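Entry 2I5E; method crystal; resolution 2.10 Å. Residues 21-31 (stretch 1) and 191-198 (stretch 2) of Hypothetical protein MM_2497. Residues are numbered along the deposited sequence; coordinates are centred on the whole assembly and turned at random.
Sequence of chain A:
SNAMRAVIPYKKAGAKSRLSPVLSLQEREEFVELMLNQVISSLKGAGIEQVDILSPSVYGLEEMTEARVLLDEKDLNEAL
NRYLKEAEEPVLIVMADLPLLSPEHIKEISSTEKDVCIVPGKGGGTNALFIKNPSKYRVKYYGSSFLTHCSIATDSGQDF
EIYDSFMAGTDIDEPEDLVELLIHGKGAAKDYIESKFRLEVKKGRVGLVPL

Stretch 1, residues 21-31: PVLSLQEREEF
Stretch 2, residues 191-198: DYIESKFR

Stretch 1 opens with a cis peptide bond before Pro-21 and runs as a loop through Ser-24 (phi/psi -76/168), the N-cap of a helix that covers 25-31 and continues onward. Four i-to-i+4 bonds set its first turns, from Arg-28 N to Ser-24 O (2.9 Å) through Phe-31 N to Glu-27 O (2.9 Å). Leu-23, at -120/155, is extended just before the cap. Stretch 2 enters as the last part of a helix, with phi/psi near -63/-48 at Ile-193, and leaves as a strand at Phe-197 (-137/164) and Arg-198 (-128/161). Between them Lys-196 adopts -120/-24, and Ile-193 O receives both Lys-196 N at 2.8 Å and Phe-197 N at 2.9 Å, so one carbonyl ties down the turn. Ser-195 OG (chi1 p) also donates to Tyr-192 O at 2.5 Å.

The register runs antiparallel in sequence: CA of Val-22 lies 10.0 Å from CA of Phe-197, CA of Leu-23 9.5 Å from CA of Lys-196, and CA of Phe-31 7.2 Å from CA of Tyr-192. The backbones are thus closest at the Phe-31 end, and side chains span the wider gap at the other. No backbone-to-backbone hydrogen bond crosses; 419 Å² is buried in all.

The one polar link is Glu-27 with Lys-196. Glu-27 (chi1 m, chi2 t) and Lys-196 (m, t, t, m) meet in a salt bridge whose hydrogen bond, from Lys-196 NZ to Glu-27 OE1, is very short at 2.4 Å. The same carboxylate serves its own helix start: Ser-24 N donates to Glu-27 OE2 at 2.7 Å, nearly straight at 169°, while Glu-27 N returns a capping bond to Ser-24 OG (chi1 p) at 3.0 Å. One acid therefore closes a reciprocal capping box and carries the charge pair, its two oxygens facing different partners.

Tyr-192 (chi1 t, chi2 84°) has the largest covered area, 96 Å². Its CA-to-CB bond points toward stretch 1, and its ring lies along the helix so that Tyr-192 OH comes 3.3 Å from Glu-27 CA and 3.6 Å from Glu-30 CB. These are packing contacts; the hydroxyl makes no hydrogen bond across the interface. Phe-31 N lies over one face of the ring, and Phe-31 CD1 approaches Tyr-192 CD2 obliquely at 4.0 Å.

Phe-31 (chi1 t, chi2 42°) also receives Ile-193 (m, m). Ile-193 CD1 sits over its face, 4.1 Å from the centroid of the Phe-31 ring and 18° off the normal, a CH-pi contact, while Ile-193 CG1 reaches Phe-31 CE1 at 3.6 Å.

At the loop end, Phe-197 (chi1 m, chi2 -95°) presents its ring edge: Val-22 O is 3.5 Å from Phe-197 CZ, and Leu-23 CD1 is 3.9 Å from Phe-197 CE2. Val-22 CG2 adds 3.7 Å to Phe-197 CZ, with chi1 of Val-22 off-rotamer at -5°. Leu-23 is off-rotamer too (-109°, 23°); its CA-to-CB bond points sideways, yet its end comes nearer.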

# COMPACT_ATOMS: atom_id res chain seq x y z
N PRO A 21 3.75 -4.99 -22.69
CA PRO A 21 3.47 -4.11 -23.78
C PRO A 21 2.51 -2.93 -23.56
O PRO A 21 2.14 -2.33 -24.57
CB PRO A 21 2.84 -5.09 -24.84
CG PRO A 21 2.19 -6.21 -23.92
CD PRO A 21 2.66 -5.97 -22.51
N VAL A 22 2.08 -2.54 -22.38
CA VAL A 22 1.46 -1.23 -22.34
C VAL A 22 2.26 0.01 -22.62
O VAL A 22 1.72 1.00 -23.02
CB VAL A 22 0.40 -1.00 -21.28
CG1 VAL A 22 0.07 -2.23 -20.53
CG2 VAL A 22 0.76 0.10 -20.41
N LEU A 23 3.56 -0.05 -22.40
CA LEU A 23 4.49 0.96 -22.87
C LEU A 23 5.58 0.38 -23.81
O LEU A 23 5.91 -0.79 -23.74
CB LEU A 23 5.14 1.60 -21.65
CG LEU A 23 4.91 3.01 -21.13
CD1 LEU A 23 3.64 3.66 -21.50
CD2 LEU A 23 5.13 3.07 -19.68
N SER A 24 6.13 1.21 -24.67
CA SER A 24 7.30 0.86 -25.45
C SER A 24 8.61 0.87 -24.70
O SER A 24 8.71 1.37 -23.63
CB SER A 24 7.40 1.71 -26.72
OG SER A 24 7.72 3.04 -26.45
N LEU A 25 9.65 0.33 -25.31
CA LEU A 25 10.99 0.67 -24.93
C LEU A 25 11.12 2.15 -24.75
O LEU A 25 11.38 2.60 -23.69
CB LEU A 25 11.99 0.20 -25.95
CG LEU A 25 13.47 0.34 -25.58
CD1 LEU A 25 14.31 -0.66 -26.33
CD2 LEU A 25 14.03 1.75 -25.79
N GLN A 26 10.99 2.91 -25.80
CA GLN A 26 11.28 4.31 -25.61
C GLN A 26 10.49 4.89 -24.48
O GLN A 26 11.03 5.77 -23.76
CB GLN A 26 10.96 5.20 -26.82
CG GLN A 26 11.34 4.74 -28.21
CD GLN A 26 10.73 5.68 -29.23
OE1 GLN A 26 11.45 6.40 -29.93
NE2 GLN A 26 9.39 5.72 -29.28
N GLU A 27 9.21 4.47 -24.33
CA GLU A 27 8.36 5.09 -23.27
C GLU A 27 8.86 4.74 -21.87
O GLU A 27 8.98 5.61 -21.02
CB GLU A 27 6.89 4.72 -23.43
CG GLU A 27 6.29 5.42 -24.60
CD GLU A 27 4.99 4.80 -25.07
OE1 GLU A 27 4.24 5.60 -25.63
OE2 GLU A 27 4.75 3.54 -24.92
N ARG A 28 9.15 3.45 -21.67
CA ARG A 28 9.76 2.96 -20.46
C ARG A 28 10.95 3.78 -20.04
O ARG A 28 11.04 4.20 -18.93
CB ARG A 28 10.12 1.50 -20.64
CG ARG A 28 8.86 0.65 -20.57
CD ARG A 28 9.04 -0.69 -21.38
NE ARG A 28 10.35 -1.29 -21.04
CZ ARG A 28 10.97 -2.29 -21.70
NH1 ARG A 28 10.42 -2.84 -22.79
NH2 ARG A 28 12.16 -2.73 -21.24
N GLU A 29 11.90 4.03 -20.94
CA GLU A 29 13.12 4.68 -20.55
C GLU A 29 12.79 6.11 -20.19
O GLU A 29 13.32 6.65 -19.23
CB GLU A 29 14.14 4.65 -21.71
CG GLU A 29 14.56 3.28 -22.11
CD GLU A 29 15.88 3.29 -22.81
OE1 GLU A 29 16.42 2.20 -22.89
OE2 GLU A 29 16.39 4.37 -23.23
N GLU A 30 11.92 6.76 -20.95
CA GLU A 30 11.54 8.16 -20.56
C GLU A 30 10.83 8.28 -19.19
O GLU A 30 11.15 9.14 -18.40
CB GLU A 30 10.70 8.81 -21.65
CG GLU A 30 11.45 9.96 -22.28
CD GLU A 30 11.11 11.32 -21.70
OE1 GLU A 30 11.58 11.67 -20.57
OE2 GLU A 30 10.38 12.05 -22.47
N PHE A 31 9.84 7.43 -18.97
CA PHE A 31 9.11 7.35 -17.74
C PHE A 31 10.10 7.24 -16.57
O PHE A 31 10.19 8.08 -15.74
CB PHE A 31 8.20 6.11 -17.81
CG PHE A 31 7.26 5.99 -16.67
CD1 PHE A 31 6.59 7.13 -16.20
CD2 PHE A 31 7.03 4.76 -16.06
CE1 PHE A 31 5.76 7.06 -15.15
CE2 PHE A 31 6.16 4.67 -14.99
CZ PHE A 31 5.50 5.81 -14.55
N ASP A 191 2.04 13.15 -15.13
CA ASP A 191 1.53 13.88 -16.38
C ASP A 191 1.89 13.12 -17.59
O ASP A 191 1.16 13.17 -18.55
CB ASP A 191 2.11 15.31 -16.49
CG ASP A 191 1.83 16.10 -15.26
OD1 ASP A 191 0.82 15.77 -14.63
OD2 ASP A 191 2.61 17.00 -14.89
N TYR A 192 3.03 12.42 -17.55
CA TYR A 192 3.50 11.68 -18.72
C TYR A 192 2.51 10.57 -19.05
O TYR A 192 2.06 10.42 -20.18
CB TYR A 192 4.95 11.12 -18.45
CG TYR A 192 5.59 10.30 -19.59
CD1 TYR A 192 6.25 10.94 -20.66
CD2 TYR A 192 5.50 8.91 -19.63
CE1 TYR A 192 6.81 10.25 -21.76
CE2 TYR A 192 6.06 8.17 -20.71
CZ TYR A 192 6.73 8.86 -21.77
OH TYR A 192 7.34 8.15 -22.82
N ILE A 193 2.18 9.79 -18.04
CA ILE A 193 1.17 8.72 -18.13
C ILE A 193 -0.18 9.32 -18.45
O ILE A 193 -0.86 8.83 -19.29
CB ILE A 193 1.10 7.92 -16.76
CG1 ILE A 193 2.43 7.25 -16.50
CG2 ILE A 193 -0.07 6.86 -16.82
CD1 ILE A 193 2.79 6.23 -17.57
N GLU A 194 -0.58 10.38 -17.74
CA GLU A 194 -1.92 11.00 -17.98
C GLU A 194 -2.11 11.46 -19.44
O GLU A 194 -3.19 11.43 -19.93
CB GLU A 194 -2.16 12.17 -17.04
CG GLU A 194 -3.65 12.25 -16.76
CD GLU A 194 -4.08 13.51 -16.16
OE1 GLU A 194 -3.20 14.13 -15.50
OE2 GLU A 194 -5.27 13.89 -16.35
N SER A 195 -0.99 11.78 -20.12
CA SER A 195 -0.96 12.16 -21.52
C SER A 195 -1.16 11.00 -22.45
O SER A 195 -1.37 11.20 -23.63
CB SER A 195 0.38 12.94 -21.81
OG SER A 195 1.49 12.07 -21.99
N LYS A 196 -1.10 9.77 -21.95
CA LYS A 196 -1.22 8.61 -22.78
C LYS A 196 -2.38 7.75 -22.39
O LYS A 196 -2.80 7.00 -23.21
CB LYS A 196 0.09 7.76 -22.77
CG LYS A 196 1.39 8.57 -23.24
CD LYS A 196 2.72 7.75 -22.98
CE LYS A 196 3.89 8.44 -23.66
NZ LYS A 196 4.02 7.91 -25.08
N PHE A 197 -2.87 7.82 -21.14
CA PHE A 197 -3.99 6.98 -20.68
C PHE A 197 -5.00 7.75 -19.84
O PHE A 197 -4.70 8.81 -19.28
CB PHE A 197 -3.49 5.81 -19.82
CG PHE A 197 -2.42 5.00 -20.45
CD1 PHE A 197 -2.76 3.83 -21.15
CD2 PHE A 197 -1.07 5.36 -20.30
CE1 PHE A 197 -1.78 3.03 -21.74
CE2 PHE A 197 -0.06 4.57 -20.87
CZ PHE A 197 -0.40 3.43 -21.64
N ARG A 198 -6.16 7.17 -19.68
CA ARG A 198 -7.18 7.59 -18.78
C ARG A 198 -7.59 6.42 -17.93
O ARG A 198 -7.38 5.26 -18.30
CB ARG A 198 -8.43 8.05 -19.60
CG ARG A 198 -8.46 7.41 -20.94
CD ARG A 198 -9.52 7.97 -21.86
NE ARG A 198 -10.66 7.31 -21.38
CZ ARG A 198 -11.43 6.44 -22.01
NH1 ARG A 198 -11.28 6.11 -23.28
NH2 ARG A 198 -12.42 5.94 -21.28